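Local atomic coordinates of TqaA (Penicillium aethiopicum, PDB entry 5EJD), a protein that is probably a nonribosomal peptide synthetase, represented here by its C-terminal condensation-type domain, which is seen with bound 4'-phosphopantetheine. Residues G56-Y61 with T164-H169. Numbering follows the deposited sequence.
Sequences GTFHSY and TIQISH
The Gln166 amide oxygen meets the Phe58 ring at the ring edge, with OE1 lying 3.6 Å from CZ near the ring plane. Ring and amide planes are 78° apart. With Phe58 CG anti to the backbone N (chi1 -167°), the ring leans back toward Ile167, and CD1 lies 3.3 Å from Ile167 O, an oblique approach. The other end of the Gln166 amide, NE2, is bonded to Asp135. With an alanine at Phe58 the contacts at CZ and CD1 go, and a gap is likely to open beside Ile167 O and the Gln166 amide oxygen.

Phe58, Ser60, Gln166 and Ser168 point to one side of the sheet, His59, Tyr61, Ile165 and Ile167 to the other. Ile167 CG2 comes to the Tyr61 ring at its edge, 3.8 Å from CE2. His169 also offers an edge, to Thr57 CG2, with CD2 at 3.7 Å; its ring is stacked with those of Trp172 and Phe52.

The two strands are antiparallel neighbours in the five-stranded mixed sheet of a condensation domain, between strands 149-154 and 408-416. His169 follows strand 160-168, at the second histidine position of the HHxxxDG motif of this family, whose first position is Ser168 here. Its side chain touches the bound 4'-phosphopantetheine.

His59 and Ile167 form a hydrogen-bonded pair, as do Tyr61 and Ile165. His169 N extends this pairing beyond the strand and bonds to Thr57 O at 3.2 Å, from above the carbonyl plane. Water 1 joins Thr57 O to Ser168 OG. Water 2 donates to Ile167 O, which already accepts from His59 N.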
ATOM      1  N   GLY A  56     -13.556  -8.620   0.825  1.00 25.84           N
ATOM      2  CA  GLY A  56     -14.332  -7.846   1.756  1.00 24.91           C
ATOM      3  C   GLY A  56     -13.502  -6.879   2.580  1.00 25.10           C
ATOM      4  O   GLY A  56     -13.869  -6.551   3.691  1.00 25.58           O
ATOM      5  N   THR A  57     -12.402  -6.379   2.026  1.00 26.12           N
ATOM      6  CA  THR A  57     -11.482  -5.552   2.785  1.00 25.13           C
ATOM      7  C   THR A  57     -12.052  -4.150   3.011  1.00 27.53           C
ATOM      8  O   THR A  57     -12.221  -3.376   2.077  1.00 27.68           O
ATOM      9  CB  THR A  57     -10.137  -5.447   2.081  1.00 25.18           C
ATOM     10  OG1 THR A  57      -9.818  -6.719   1.545  1.00 25.57           O
ATOM     11  CG2 THR A  57      -9.086  -5.073   3.069  1.00 25.12           C
ATOM     12  N   PHE A  58     -12.328  -3.842   4.279  1.00 28.01           N
ATOM     13  CA  PHE A  58     -13.170  -2.720   4.635  1.00 27.67           C
ATOM     14  C   PHE A  58     -12.787  -2.273   6.024  1.00 25.39           C
ATOM     15  O   PHE A  58     -12.639  -3.077   6.904  1.00 19.92           O
ATOM     16  CB  PHE A  58     -14.626  -3.166   4.619  1.00 28.24           C
ATOM     17  CG  PHE A  58     -15.596  -2.042   4.660  1.00 29.71           C
ATOM     18  CD1 PHE A  58     -15.577  -1.082   3.669  1.00 32.92           C
ATOM     19  CD2 PHE A  58     -16.565  -1.977   5.616  1.00 29.91           C
ATOM     20  CE1 PHE A  58     -16.491  -0.048   3.653  1.00 31.13           C
ATOM     21  CE2 PHE A  58     -17.486  -0.956   5.606  1.00 32.33           C
ATOM     22  CZ  PHE A  58     -17.429   0.032   4.635  1.00 32.44           C
ATOM     23  N   HIS A  59     -12.619  -0.972   6.186  1.00 24.70           N
ATOM     24  CA  HIS A  59     -12.110  -0.410   7.408  1.00 23.65           C
ATOM     25  C   HIS A  59     -12.999   0.730   7.927  1.00 24.66           C
ATOM     26  O   HIS A  59     -13.616   1.458   7.159  1.00 21.35           O
ATOM     27  CB  HIS A  59     -10.760   0.166   7.154  1.00 24.99           C
ATOM     28  CG  HIS A  59      -9.688  -0.840   7.124  1.00 29.73           C
ATOM     29  ND1 HIS A  59      -9.668  -1.894   6.237  1.00 31.55           N
ATOM     30  CD2 HIS A  59      -8.570  -0.943   7.874  1.00 31.26           C
ATOM     31  CE1 HIS A  59      -8.604  -2.629   6.485  1.00 32.49           C
ATOM     32  NE2 HIS A  59      -7.922  -2.068   7.465  1.00 33.46           N
ATOM     33  N   SER A  60     -13.006   0.870   9.249  1.00 25.17           N
ATOM     34  CA  SER A  60     -13.546   2.016   9.903  1.00 24.05           C
ATOM     35  C   SER A  60     -12.422   2.686  10.725  1.00 24.55           C
ATOM     36  O   SER A  60     -11.898   2.094  11.669  1.00 27.56           O
ATOM     37  CB  SER A  60     -14.675   1.600  10.803  1.00 23.52           C
ATOM     38  OG  SER A  60     -15.270   2.732  11.406  1.00 23.65           O
ATOM     39  N   TYR A  61     -12.023   3.872  10.320  1.00 22.89           N
ATOM     40  CA  TYR A  61     -11.005   4.599  11.027  1.00 25.67           C
ATOM     41  C   TYR A  61     -11.732   5.553  11.951  1.00 26.32           C
ATOM     42  O   TYR A  61     -12.477   6.402  11.481  1.00 27.16           O
ATOM     43  CB  TYR A  61     -10.089   5.381  10.054  1.00 27.25           C
ATOM     44  CG  TYR A  61      -9.202   4.492   9.237  1.00 27.36           C
ATOM     45  CD1 TYR A  61      -8.154   3.830   9.834  1.00 29.90           C
ATOM     46  CD2 TYR A  61      -9.427   4.289   7.883  1.00 27.32           C
ATOM     47  CE1 TYR A  61      -7.336   2.994   9.122  1.00 30.48           C
ATOM     48  CE2 TYR A  61      -8.629   3.436   7.154  1.00 29.18           C
ATOM     49  CZ  TYR A  61      -7.569   2.805   7.779  1.00 32.54           C
ATOM     50  OH  TYR A  61      -6.741   1.958   7.082  1.00 35.85           O
ATOM     51  N   THR A 164     -16.038   8.729  12.530  1.00 28.28           N
ATOM     52  CA  THR A 164     -15.705   7.529  11.823  1.00 28.79           C
ATOM     53  C   THR A 164     -15.684   7.753  10.315  1.00 30.03           C
ATOM     54  O   THR A 164     -16.560   8.388   9.756  1.00 28.04           O
ATOM     55  CB  THR A 164     -16.732   6.499  12.249  1.00 31.01           C
ATOM     56  OG1 THR A 164     -16.245   5.890  13.448  1.00 37.62           O
ATOM     57  CG2 THR A 164     -16.998   5.484  11.246  1.00 36.70           C
ATOM     58  N   ILE A 165     -14.659   7.208   9.657  1.00 30.91           N
ATOM     59  CA  ILE A 165     -14.564   7.148   8.203  1.00 30.08           C
ATOM     60  C   ILE A 165     -14.523   5.677   7.822  1.00 27.49           C
ATOM     61  O   ILE A 165     -13.571   4.977   8.176  1.00 25.92           O
ATOM     62  CB  ILE A 165     -13.267   7.804   7.710  1.00 34.28           C
ATOM     63  CG1 ILE A 165     -13.078   9.096   8.492  1.00 41.32           C
ATOM     64  CG2 ILE A 165     -13.330   8.023   6.196  1.00 36.29           C
ATOM     65  CD1 ILE A 165     -11.933  10.007   8.081  1.00 48.02           C
ATOM     66  N   GLN A 166     -15.506   5.238   7.062  1.00 25.57           N
ATOM     67  CA  GLN A 166     -15.485   3.910   6.484  1.00 26.84           C
ATOM     68  C   GLN A 166     -14.994   3.955   5.061  1.00 25.80           C
ATOM     69  O   GLN A 166     -15.278   4.897   4.335  1.00 29.32           O
ATOM     70  CB  GLN A 166     -16.870   3.278   6.499  1.00 26.70           C
ATOM     71  CG  GLN A 166     -17.321   3.003   7.904  1.00 26.42           C
ATOM     72  CD  GLN A 166     -18.687   2.381   7.964  1.00 27.37           C
ATOM     73  OE1 GLN A 166     -19.272   2.016   6.951  1.00 30.21           O
ATOM     74  NE2 GLN A 166     -19.153   2.154   9.162  1.00 28.58           N
ATOM     75  N   ILE A 167     -14.269   2.929   4.664  1.00 22.82           N
ATOM     76  CA  ILE A 167     -13.585   2.959   3.393  1.00 22.86           C
ATOM     77  C   ILE A 167     -13.180   1.556   2.948  1.00 20.50           C
ATOM     78  O   ILE A 167     -12.799   0.733   3.760  1.00 21.77           O
ATOM     79  CB  ILE A 167     -12.358   3.923   3.476  1.00 22.21           C
ATOM     80  CG1 ILE A 167     -11.718   4.124   2.116  1.00 21.77           C
ATOM     81  CG2 ILE A 167     -11.318   3.400   4.441  1.00 22.59           C
ATOM     82  CD1 ILE A 167     -10.752   5.301   2.111  1.00 22.10           C
ATOM     83  N   SER A 168     -13.222   1.319   1.657  1.00 21.46           N
ATOM     84  CA  SER A 168     -12.777   0.068   1.054  1.00 22.24           C
ATOM     85  C   SER A 168     -11.280   0.162   0.771  1.00 22.30           C
ATOM     86  O   SER A 168     -10.786   1.213   0.407  1.00 23.15           O
ATOM     87  CB  SER A 168     -13.507  -0.166  -0.266  1.00 23.03           C
ATOM     88  OG  SER A 168     -12.904  -1.226  -1.015  1.00 22.29           O
ATOM     89  N   HIS A 169     -10.573  -0.946   0.864  1.00 22.98           N
ATOM     90  CA  HIS A 169      -9.119  -0.925   0.667  1.00 24.12           C
ATOM     91  C   HIS A 169      -8.763  -0.719  -0.776  1.00 23.25           C
ATOM     92  O   HIS A 169      -7.613  -0.409  -1.109  1.00 23.09           O
ATOM     93  CB  HIS A 169      -8.489  -2.200   1.180  1.00 25.29           C
ATOM     94  CG  HIS A 169      -7.045  -2.068   1.533  1.00 26.94           C
ATOM     95  ND1 HIS A 169      -6.181  -1.232   0.879  1.00 27.91           N
ATOM     96  CD2 HIS A 169      -6.308  -2.695   2.471  1.00 27.54           C
ATOM     97  CE1 HIS A 169      -4.980  -1.344   1.400  1.00 24.68           C
ATOM     98  NE2 HIS A 169      -5.030  -2.231   2.360  1.00 26.12           N
TER
HETATM   99  O   HOH W   1     -13.755  -3.574  -0.119  1.00 30.46           O
HETATM  100  O   HOH W   2     -10.286  -0.813   3.835  1.00 23.59           O